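Local coordinates for protein polyketide cyclase / dehydrase and lipid transport (Nitrosospira multiformis, PDB 3P51) that is of unknown function but probably binds a hydrophobic ligand inside a Bet v 1-like fold, at residues G49-L54 and L59-A64; Y74-D77 and P82-S85; A30-K35 and L133-A138; S19-R22 and S28-P31. One frame throughout, in Å; residues are numbered along the deposited sequence.

Contact 1 (G49-L54 and L59-A64)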
loop_
_atom_site.group_PDB
_atom_site.type_symbol
_atom_site.label_atom_id
_atom_site.label_comp_id
_atom_site.label_asym_id
_atom_site.label_seq_id
_atom_site.Cartn_x
_atom_site.Cartn_y
_atom_site.Cartn_z
ATOM N N GLY A 49 -13.119 5.816 14.400
ATOM C CA GLY A 49 -14.096 6.835 14.727
ATOM C C GLY A 49 -13.877 7.337 16.141
ATOM O O GLY A 49 -14.358 8.408 16.512
ATOM N N ALA A 50 -13.149 6.558 16.941
ATOM C CA ALA A 50 -12.869 6.939 18.321
ATOM C C ALA A 50 -12.090 8.233 18.307
ATOM O O ALA A 50 -11.387 8.506 17.339
ATOM C CB ALA A 50 -12.052 5.850 19.015
ATOM N N ARG A 51 -12.185 9.016 19.382
ATOM C CA ARG A 51 -11.456 10.267 19.462
ATOM C C ARG A 51 -10.764 10.410 20.807
ATOM O O ARG A 51 -11.084 9.722 21.767
ATOM C CB ARG A 51 -12.391 11.454 19.227
ATOM C CG ARG A 51 -13.328 11.257 18.043
ATOM C CD ARG A 51 -14.231 12.465 17.859
ATOM N NE ARG A 51 -13.533 13.521 17.137
ATOM C CZ ARG A 51 -14.031 14.726 16.896
ATOM N NH1 ARG A 51 -15.246 15.043 17.335
ATOM N NH2 ARG A 51 -13.313 15.608 16.211
ATOM N N ARG A 52 -9.803 11.314 20.872
ATOM C CA ARG A 52 -9.109 11.547 22.119
ATOM C C ARG A 52 -8.674 12.984 22.175
ATOM O O ARG A 52 -8.454 13.608 21.139
ATOM C CB ARG A 52 -7.892 10.625 22.247
ATOM C CG ARG A 52 -6.866 10.783 21.139
ATOM C CD ARG A 52 -5.765 9.713 21.211
ATOM N NE ARG A 52 -4.695 9.987 20.249
ATOM C CZ ARG A 52 -3.699 9.154 19.970
ATOM N NH1 ARG A 52 -3.624 7.977 20.574
ATOM N NH2 ARG A 52 -2.777 9.499 19.081
ATOM N N LEU A 53 -8.554 13.495 23.394
ATOM C CA LEU A 53 -7.964 14.797 23.643
ATOM C C LEU A 53 -6.696 14.622 24.486
ATOM O O LEU A 53 -6.749 14.061 25.577
ATOM C CB LEU A 53 -8.969 15.686 24.383
ATOM C CG LEU A 53 -8.497 17.121 24.608
ATOM C CD1 LEU A 53 -8.583 17.895 23.294
ATOM C CD2 LEU A 53 -9.340 17.793 25.677
ATOM N N LEU A 54 -5.559 15.094 23.978
ATOM C CA LEU A 54 -4.290 14.988 24.693
ATOM C C LEU A 54 -3.819 16.351 25.206
ATOM O O LEU A 54 -3.870 17.346 24.485
ATOM C CB LEU A 54 -3.210 14.416 23.781
ATOM C CG LEU A 54 -3.637 13.289 22.837
ATOM C CD1 LEU A 54 -2.548 13.035 21.805
ATOM C CD2 LEU A 54 -3.954 12.024 23.614
ATOM N N LEU A 59 -6.864 17.356 19.690
ATOM C CA LEU A 59 -8.018 16.489 19.447
ATOM C C LEU A 59 -7.768 15.566 18.243
ATOM O O LEU A 59 -7.715 16.042 17.107
ATOM C CB LEU A 59 -9.274 17.335 19.211
ATOM C CG LEU A 59 -10.586 16.575 18.967
ATOM C CD1 LEU A 59 -10.979 15.735 20.182
ATOM C CD2 LEU A 59 -11.705 17.546 18.575
ATOM N N ASP A 60 -7.622 14.261 18.493
ATOM C CA ASP A 60 -7.385 13.250 17.439
ATOM C C ASP A 60 -8.615 12.371 17.190
ATOM O O ASP A 60 -9.325 12.015 18.134
ATOM C CB ASP A 60 -6.260 12.288 17.852
ATOM C CG ASP A 60 -4.878 12.939 17.900
ATOM O OD1 ASP A 60 -4.666 14.005 17.282
ATOM O OD2 ASP A 60 -3.981 12.353 18.551
ATOM N N THR A 61 -8.835 11.983 15.932
ATOM C CA THR A 61 -9.806 10.939 15.587
ATOM C C THR A 61 -9.113 9.745 14.921
ATOM O O THR A 61 -8.278 9.931 14.035
ATOM C CB THR A 61 -10.876 11.469 14.625
ATOM O OG1 THR A 61 -11.549 12.576 15.231
ATOM C CG2 THR A 61 -11.897 10.397 14.322
ATOM N N LEU A 62 -9.449 8.525 15.351
ATOM C CA LEU A 62 -8.907 7.315 14.732
ATOM C C LEU A 62 -9.583 7.113 13.377
ATOM O O LEU A 62 -10.815 6.965 13.299
ATOM C CB LEU A 62 -9.162 6.095 15.632
ATOM C CG LEU A 62 -8.560 4.738 15.258
ATOM C CD1 LEU A 62 -7.032 4.814 15.182
ATOM C CD2 LEU A 62 -8.989 3.675 16.271
ATOM N N ILE A 63 -8.794 7.122 12.305
ATOM C CA ILE A 63 -9.362 7.027 10.959
ATOM C C ILE A 63 -9.037 5.694 10.280
ATOM O O ILE A 63 -9.637 5.341 9.261
ATOM C CB ILE A 63 -8.895 8.194 10.071
ATOM C CG1 ILE A 63 -7.385 8.097 9.814
ATOM C CG2 ILE A 63 -9.252 9.557 10.730
ATOM C CD1 ILE A 63 -6.824 9.265 8.995
ATOM N N ALA A 64 -8.070 4.962 10.834
ATOM C CA ALA A 64 -7.776 3.620 10.353
ATOM C C ALA A 64 -6.987 2.865 11.415
ATOM O O ALA A 64 -6.180 3.452 12.144
ATOM C CB ALA A 64 -7.004 3.658 9.022
#

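Contact 2 (Y74-D77 and P82-S85)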
loop_
_atom_site.group_PDB
_atom_site.type_symbol
_atom_site.label_atom_id
_atom_site.label_comp_id
_atom_site.label_asym_id
_atom_site.label_seq_id
_atom_site.Cartn_x
_atom_site.Cartn_y
_atom_site.Cartn_z
ATOM N N TYR A 74 -4.579 8.412 12.273
ATOM C CA TYR A 74 -5.523 9.338 12.869
ATOM C C TYR A 74 -5.422 10.708 12.230
ATOM O O TYR A 74 -4.372 11.083 11.692
ATOM C CB TYR A 74 -5.241 9.463 14.368
ATOM C CG TYR A 74 -3.818 9.886 14.659
ATOM C CD1 TYR A 74 -3.480 11.231 14.786
ATOM C CD2 TYR A 74 -2.807 8.940 14.788
ATOM C CE1 TYR A 74 -2.166 11.623 15.038
ATOM C CE2 TYR A 74 -1.502 9.320 15.044
ATOM C CZ TYR A 74 -1.187 10.655 15.165
ATOM O OH TYR A 74 0.113 11.025 15.413
ATOM N N SER A 75 -6.514 11.463 12.306
ATOM C CA SER A 75 -6.493 12.870 11.944
ATOM C C SER A 75 -6.280 13.681 13.210
ATOM O O SER A 75 -6.800 13.335 14.269
ATOM C CB SER A 75 -7.812 13.282 11.286
ATOM O OG SER A 75 -8.924 13.046 12.141
HETATM N N MSE A 76 -5.499 14.750 13.106
HETATM C CA MSE A 76 -5.447 15.734 14.177
HETATM C C MSE A 76 -6.446 16.846 13.860
HETATM O O MSE A 76 -6.214 17.668 12.975
HETATM C CB MSE A 76 -4.047 16.321 14.317
HETATM C CG MSE A 76 -3.900 17.182 15.549
HETATM SE SE MSE A 76 -2.493 18.521 15.329
HETATM C CE MSE A 76 -0.986 17.267 15.245
ATOM N N ASP A 77 -7.557 16.867 14.588
ATOM C CA ASP A 77 -8.647 17.801 14.312
ATOM C C ASP A 77 -8.432 19.179 14.959
ATOM O O ASP A 77 -8.893 20.201 14.446
ATOM C CB ASP A 77 -9.975 17.195 14.777
ATOM C CG ASP A 77 -10.157 15.741 14.315
ATOM O OD1 ASP A 77 -9.727 15.399 13.192
ATOM O OD2 ASP A 77 -10.739 14.943 15.082
ATOM N N PRO A 82 1.964 25.639 16.261
ATOM C CA PRO A 82 1.619 25.953 14.872
ATOM C C PRO A 82 0.830 24.854 14.143
ATOM O O PRO A 82 0.817 24.848 12.908
ATOM C CB PRO A 82 2.996 26.079 14.231
ATOM C CG PRO A 82 3.771 24.976 14.905
ATOM C CD PRO A 82 3.259 24.934 16.338
ATOM N N VAL A 83 0.193 23.939 14.870
ATOM C CA VAL A 83 -0.668 22.945 14.226
ATOM C C VAL A 83 -2.155 23.115 14.558
ATOM O O VAL A 83 -2.894 22.135 14.615
ATOM C CB VAL A 83 -0.236 21.492 14.544
ATOM C CG1 VAL A 83 1.073 21.142 13.827
ATOM C CG2 VAL A 83 -0.111 21.296 16.044
ATOM N N SER A 84 -2.596 24.354 14.767
ATOM C CA SER A 84 -4.007 24.621 15.008
ATOM C C SER A 84 -4.784 24.490 13.701
ATOM O O SER A 84 -4.198 24.539 12.615
ATOM C CB SER A 84 -4.202 26.028 15.580
ATOM O OG SER A 84 -4.093 27.007 14.557
ATOM N N SER A 85 -6.102 24.356 13.802
ATOM C CA SER A 85 -6.927 24.154 12.617
ATOM C C SER A 85 -7.032 25.418 11.777
ATOM O O SER A 85 -7.516 25.375 10.645
ATOM C CB SER A 85 -8.318 23.613 12.977
ATOM O OG SER A 85 -8.927 24.372 13.999
HETATM O O HOH W 1 -5.149 20.758 13.620
#

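Contact 3 (A30-K35 and L133-A138)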
loop_
_atom_site.group_PDB
_atom_site.type_symbol
_atom_site.label_atom_id
_atom_site.label_comp_id
_atom_site.label_asym_id
_atom_site.label_seq_id
_atom_site.Cartn_x
_atom_site.Cartn_y
_atom_site.Cartn_z
ATOM N N ALA A 30 4.129 7.344 26.547
ATOM C CA ALA A 30 4.908 8.533 26.204
ATOM C C ALA A 30 4.684 9.640 27.239
ATOM O O ALA A 30 4.092 10.683 26.930
ATOM C CB ALA A 30 4.542 9.025 24.807
ATOM N N PRO A 31 5.168 9.421 28.474
ATOM C CA PRO A 31 4.886 10.343 29.586
ATOM C C PRO A 31 5.611 11.684 29.494
ATOM O O PRO A 31 5.190 12.633 30.163
ATOM C CB PRO A 31 5.365 9.567 30.816
ATOM C CG PRO A 31 6.408 8.617 30.294
ATOM C CD PRO A 31 5.987 8.266 28.888
ATOM N N SER A 32 6.662 11.777 28.685
ATOM C CA SER A 32 7.414 13.028 28.588
ATOM C C SER A 32 6.549 14.140 28.024
ATOM O O SER A 32 6.414 15.201 28.625
ATOM C CB SER A 32 8.668 12.868 27.727
ATOM O OG SER A 32 9.600 11.984 28.326
ATOM N N LEU A 33 5.951 13.895 26.865
ATOM C CA LEU A 33 5.156 14.925 26.219
ATOM C C LEU A 33 3.665 14.797 26.533
ATOM O O LEU A 33 2.976 15.797 26.705
ATOM C CB LEU A 33 5.400 14.895 24.714
ATOM C CG LEU A 33 4.861 16.050 23.878
ATOM C CD1 LEU A 33 5.737 16.252 22.657
ATOM C CD2 LEU A 33 3.430 15.783 23.465
ATOM N N ILE A 34 3.166 13.568 26.612
ATOM C CA ILE A 34 1.740 13.351 26.851
ATOM C C ILE A 34 1.416 13.282 28.346
ATOM O O ILE A 34 1.740 12.303 29.012
ATOM C CB ILE A 34 1.230 12.062 26.171
ATOM C CG1 ILE A 34 1.603 12.054 24.686
ATOM C CG2 ILE A 34 -0.274 11.941 26.353
ATOM C CD1 ILE A 34 1.209 13.337 23.957
ATOM N N LYS A 35 0.752 14.314 28.857
ATOM C CA LYS A 35 0.428 14.405 30.277
ATOM C C LYS A 35 -0.971 13.881 30.591
ATOM O O LYS A 35 -1.242 13.428 31.702
ATOM C CB LYS A 35 0.561 15.856 30.754
ATOM C CG LYS A 35 1.928 16.459 30.506
ATOM C CD LYS A 35 3.028 15.589 31.091
ATOM C CE LYS A 35 4.385 16.266 30.969
ATOM N NZ LYS A 35 5.480 15.319 31.336
ATOM N N LEU A 133 8.720 8.886 20.286
ATOM C CA LEU A 133 9.493 7.693 19.961
ATOM C C LEU A 133 10.592 7.438 20.994
ATOM O O LEU A 133 10.853 6.293 21.362
ATOM C CB LEU A 133 10.094 7.806 18.562
ATOM C CG LEU A 133 9.092 7.758 17.410
ATOM C CD1 LEU A 133 9.761 8.058 16.087
ATOM C CD2 LEU A 133 8.401 6.402 17.352
ATOM N N ALA A 134 11.234 8.506 21.457
ATOM C CA ALA A 134 12.293 8.393 22.462
ATOM C C ALA A 134 11.788 7.776 23.767
ATOM O O ALA A 134 12.495 6.991 24.401
ATOM C CB ALA A 134 12.930 9.755 22.721
ATOM N N ASP A 135 10.569 8.131 24.172
ATOM C CA ASP A 135 9.928 7.471 25.312
ATOM C C ASP A 135 9.756 5.972 25.057
ATOM O O ASP A 135 10.019 5.135 25.922
ATOM C CB ASP A 135 8.558 8.095 25.601
ATOM C CG ASP A 135 8.656 9.388 26.394
ATOM O OD1 ASP A 135 9.754 9.691 26.905
ATOM O OD2 ASP A 135 7.632 10.103 26.510
ATOM N N LEU A 136 9.304 5.636 23.856
ATOM C CA LEU A 136 9.033 4.243 23.515
ATOM C C LEU A 136 10.318 3.426 23.590
ATOM O O LEU A 136 10.340 2.330 24.146
ATOM C CB LEU A 136 8.378 4.145 22.133
ATOM C CG LEU A 136 7.783 2.785 21.761
ATOM C CD1 LEU A 136 6.904 2.272 22.889
ATOM C CD2 LEU A 136 6.987 2.910 20.473
ATOM N N ALA A 137 11.395 3.980 23.048
ATOM C CA ALA A 137 12.699 3.331 23.097
ATOM C C ALA A 137 13.217 3.219 24.525
ATOM O O ALA A 137 13.736 2.179 24.923
ATOM C CB ALA A 137 13.696 4.090 22.238
ATOM N N ALA A 138 13.082 4.289 25.300
ATOM C CA ALA A 138 13.599 4.281 26.661
ATOM C C ALA A 138 12.921 3.197 27.487
ATOM O O ALA A 138 13.528 2.627 28.392
ATOM C CB ALA A 138 13.430 5.646 27.316
HETATM O O HOH W 2 6.947 12.004 24.823
#

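Contact 4 (S19-R22 and S28-P31)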
loop_
_atom_site.group_PDB
_atom_site.type_symbol
_atom_site.label_atom_id
_atom_site.label_comp_id
_atom_site.label_asym_id
_atom_site.label_seq_id
_atom_site.Cartn_x
_atom_site.Cartn_y
_atom_site.Cartn_z
ATOM N N SER A 19 1.731 -4.710 21.893
ATOM C CA SER A 19 0.852 -4.839 23.047
ATOM C C SER A 19 0.813 -3.543 23.851
ATOM O O SER A 19 -0.206 -3.184 24.446
ATOM C CB SER A 19 1.285 -6.012 23.932
ATOM O OG SER A 19 0.605 -5.955 25.170
ATOM N N ARG A 20 1.935 -2.837 23.858
ATOM C CA ARG A 20 2.065 -1.611 24.629
ATOM C C ARG A 20 1.396 -0.390 23.964
ATOM O O ARG A 20 0.804 0.438 24.654
ATOM C CB ARG A 20 3.550 -1.326 24.884
ATOM C CG ARG A 20 3.827 -0.099 25.762
ATOM C CD ARG A 20 3.446 -0.359 27.216
ATOM N NE ARG A 20 3.988 0.664 28.115
ATOM C CZ ARG A 20 3.262 1.565 28.772
ATOM N NH1 ARG A 20 1.941 1.578 28.643
ATOM N NH2 ARG A 20 3.860 2.447 29.572
ATOM N N ILE A 21 1.483 -0.277 22.636
ATOM C CA ILE A 21 1.025 0.938 21.946
ATOM C C ILE A 21 -0.302 0.791 21.204
ATOM O O ILE A 21 -0.799 1.752 20.643
ATOM C CB ILE A 21 2.056 1.414 20.912
ATOM C CG1 ILE A 21 2.200 0.386 19.786
ATOM C CG2 ILE A 21 3.401 1.678 21.581
ATOM C CD1 ILE A 21 2.676 0.973 18.480
ATOM N N ARG A 22 -0.877 -0.407 21.211
ATOM C CA ARG A 22 -1.968 -0.735 20.289
ATOM C C ARG A 22 -3.311 -0.080 20.623
ATOM O O ARG A 22 -4.248 -0.145 19.833
ATOM C CB ARG A 22 -2.141 -2.261 20.176
ATOM C CG ARG A 22 -2.824 -2.929 21.358
ATOM C CD ARG A 22 -2.891 -4.456 21.161
ATOM N NE ARG A 22 -3.391 -5.137 22.352
ATOM C CZ ARG A 22 -4.607 -5.667 22.470
ATOM N NH1 ARG A 22 -5.469 -5.612 21.456
ATOM N NH2 ARG A 22 -4.956 -6.269 23.601
ATOM N N SER A 28 -0.088 6.089 27.807
ATOM C CA SER A 28 0.757 6.135 29.004
ATOM C C SER A 28 2.217 5.838 28.694
ATOM O O SER A 28 3.087 6.035 29.541
ATOM C CB SER A 28 0.250 5.170 30.088
ATOM O OG SER A 28 0.251 3.820 29.630
ATOM N N TRP A 29 2.482 5.364 27.481
ATOM C CA TRP A 29 3.834 4.985 27.087
ATOM C C TRP A 29 4.708 6.149 26.640
ATOM O O TRP A 29 5.887 5.961 26.370
ATOM C CB TRP A 29 3.808 3.916 25.993
ATOM C CG TRP A 29 2.938 4.211 24.792
ATOM C CD1 TRP A 29 1.612 3.898 24.638
ATOM C CD2 TRP A 29 3.350 4.819 23.560
ATOM N NE1 TRP A 29 1.175 4.291 23.392
ATOM C CE2 TRP A 29 2.224 4.856 22.713
ATOM C CE3 TRP A 29 4.562 5.337 23.094
ATOM C CZ2 TRP A 29 2.275 5.393 21.430
ATOM C CZ3 TRP A 29 4.609 5.870 21.818
ATOM C CH2 TRP A 29 3.475 5.890 21.001
ATOM N N ALA A 30 4.129 7.344 26.547
ATOM C CA ALA A 30 4.908 8.533 26.204
ATOM C C ALA A 30 4.684 9.640 27.239
ATOM O O ALA A 30 4.092 10.683 26.930
ATOM C CB ALA A 30 4.542 9.025 24.807
ATOM N N PRO A 31 5.168 9.421 28.474
ATOM C CA PRO A 31 4.886 10.343 29.586
ATOM C C PRO A 31 5.611 11.684 29.494
ATOM O O PRO A 31 5.190 12.633 30.163
ATOM C CB PRO A 31 5.365 9.567 30.816
ATOM C CG PRO A 31 6.408 8.617 30.294
ATOM C CD PRO A 31 5.987 8.266 28.888
HETATM O O HOH W 3 -1.282 4.103 21.841
#

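Contact 1 (G49-L54 and L59-A64)
Asp60 and Arg52 face each other as an antiparallel hydrogen-bonded pair. Each backbone N-H bonds to the other residue's carbonyl, Asp60 N to Arg52 O at 2.8 Å. Their side chains leave the same face of the sheet and meet again in a salt bridge. The arginine comes side-on. Its NE lies 3.0 Å from Asp60 OD2, and its NH2 reaches that same OD2 of Asp60 at 3.1 Å. One carboxylate oxygen, in the guanidinium plane, therefore takes two N-H groups. It receives NE on its anti lone pair, and NH2 on that side but tilted from the carboxylate plane. The two flat groups are turned 49° apart. Arg52 CG sits between backbone N and carbonyl carbon (chi1 59°), and the extended chain beyond it carries NE across Asp60 CB. Arg52 NH1 also bonds Phe24 O, and the guanidinium makes cation-pi contacts with Phe24 and Tyr74. A methionine at Arg52 would probably leave the buried Asp60 carboxylate without its charged mate and Phe24 O without this donor.

Leu59 works on the other face. Its CD2 lies over one face of the Arg51 guanidinium, 3.5 Å from Arg51 NH2, while Leu59 CD1 touches Arg52 O at 3.4 Å. The Arg51 chain bends at chi3 (82°), and NE bonds Thr61 OG1 at 2.9 Å, with the oxygen somewhat out of the guanidinium plane. Asp77 OD2 binds both Arg51 NH2 and Thr61 OG1. This cross-strand pairing on both faces belongs to the beta hairpin of strands 51-54 and 58-66, within the curved antiparallel sheet of the Bet v 1-like fold.

Contact 2 (Y74-D77 and P82-S85)
Met76 and Val83 make the apolar part of this contact. Met76 is present as selenomethionine. Its SE lies 3.7 Å from Val83 CG2, and the methyl CE follows at 4.2 Å from that same Val83 CG2. The two side chains cross at about a right angle, and the bend of Met76 at SE rests against the CG2 branch of the valine. Met76 CG is anti to the backbone N (chi1 -171°), and the chain leaves the strand toward the loop. SE also packs on the backbone, with Met76 SE 3.7 Å from Val83 O. A second, looser touch joins Ser85 CB to Asp77 O at 3.8 Å.

The polar link is indirect. No direct hydrogen bond spans the two segments. Instead a water donates to Val83 O at 2.8 Å and, weakly, to Met76 O at 3.3 Å. It joins two carbonyls that have no proton of their own to offer each other.

Within the strand, Ser75 OG donates to Asp77 OD1 at 2.7 Å, on its syn side. The other oxygen of Asp77 faces strand 58-66. Ser85 OG turns to Glu78 OE1.

The contact lies where strand 71-78 gives way to the loop leading to strand 88-100. Met76 also packs on Asp60 of strand 58-66, Tyr91 of strand 88-100 and Met125 of helix 120-139. Val83 packs on Ala121 of that helix and on Ile88, and Pro82 on Glu120 and Tyr124.

Contact 3 (A30-K35 and L133-A138)
The carboxylate of Asp135 is the flat group here, and Ser32 meets both of its oxygens on their syn sides. Ser32 OG donates to Asp135 OD1 at 2.7 Å, on the syn lone pair. Ser32 N donates to Asp135 OD2 at 2.9 Å, from 25° out of the carboxylate plane. A second flat group, the peptide between Ala30 and Pro31, has Asp135 OD2 over its face, 3.1 Å from Ala30 C. Pro31 N has no hydrogen to offer, so that approach is a contact and not a bond. The site joins the loop before strand 37-40 to the long C-terminal helix 120-139 of the Bet v 1-like, helix-grip fold.

The serine grips twice because OG lies beside its own backbone N (chi1 -65°), and both donors face the same carboxylate. Asp135 points from the helix toward the loop, with Pro31 and Asp135 side chains running past each other in opposite directions. Pro31 CD touches Asp135 OD2 at 3.4 Å.

Residues 31-33 take helical backbone angles without forming a regular helix, and Ile34 N bonds back to Ala30 O. Lys35 NZ donates to Pro31 O and Ser32 O, at 2.9 Å each, which ties the turn to itself on the surface. Ala30 and Ile34 also pack on Leu132, and Leu33 on Val128 and Ser131, all of helix 120-139.

Asp135 OD2 has one more partner. A water donates to it at 2.6 Å and accepts from Leu33 N at 3.0 Å.

Contact 4 (S19-R22 and S28-P31)
Arg20 reaches from the end of helix 14-21 to Ser28 and Trp29 in the following loop, joining the first helix of the Bet v 1-like fold to the segment that leads back to the sheet. Beyond CB, a chi1 of -177° swings CG away from the backbone N, and Arg20 CG lies 4.0 Å from Trp29 CB. The chain bends at chi2 (72°), which turns the rest toward the loop. NE passes Trp29 CB and forms a salt bridge with Glu139 OE2. Arg20 CZ stands 3.7 Å from Trp29 CB, which sits over the centre of one guanidinium face. Arg20 NH2 touches Trp29 CA at 3.6 Å. Arg20 NH1 ends in a nearly straight bond to Ser28 OG, 3.0 Å long and in the guanidinium plane. Ser28 OG is also bonded to Asp26. With a leucine in its place, the Glu139 carboxylate is likely to lose this salt bridge, and the Ser28 hydroxyl and Trp29 CB the flat group that meets them.

Ile21 takes the indole. Its CG2 lies over the ring face, 3.7 Å from the centroid of the Trp29 five-membered ring and 17° off the normal, a CH-pi contact. Ile21 itself packs on Leu136, Leu95 and Leu97. At the ring edge, in the indole plane, a water accepts from Trp29 NE1 at 2.9 Å and lies 2.7 Å from Ile21 O.

How the contacts relate
From the N terminus, contact 4 comes first. It closes the short connection from the end of helix 14-21 to residues 28-31. Contact 3 opens on the last two of those residues, Ala30 and Pro31, and closes only at helix 120-139, almost a hundred residues on. Contacts 1 and 2 lie within that long span, one after the other, and no two contacts cross. Contact 1 closes the hairpin of strands 51-54 and 58-66. Contact 2 follows on the next strand, and the two meet where strands 58-66 and 71-78 pair. Contacts 3 and 4 also touch, through Leu136 against Ile21 and Trp29. These two thus tie both helices to the loop between them.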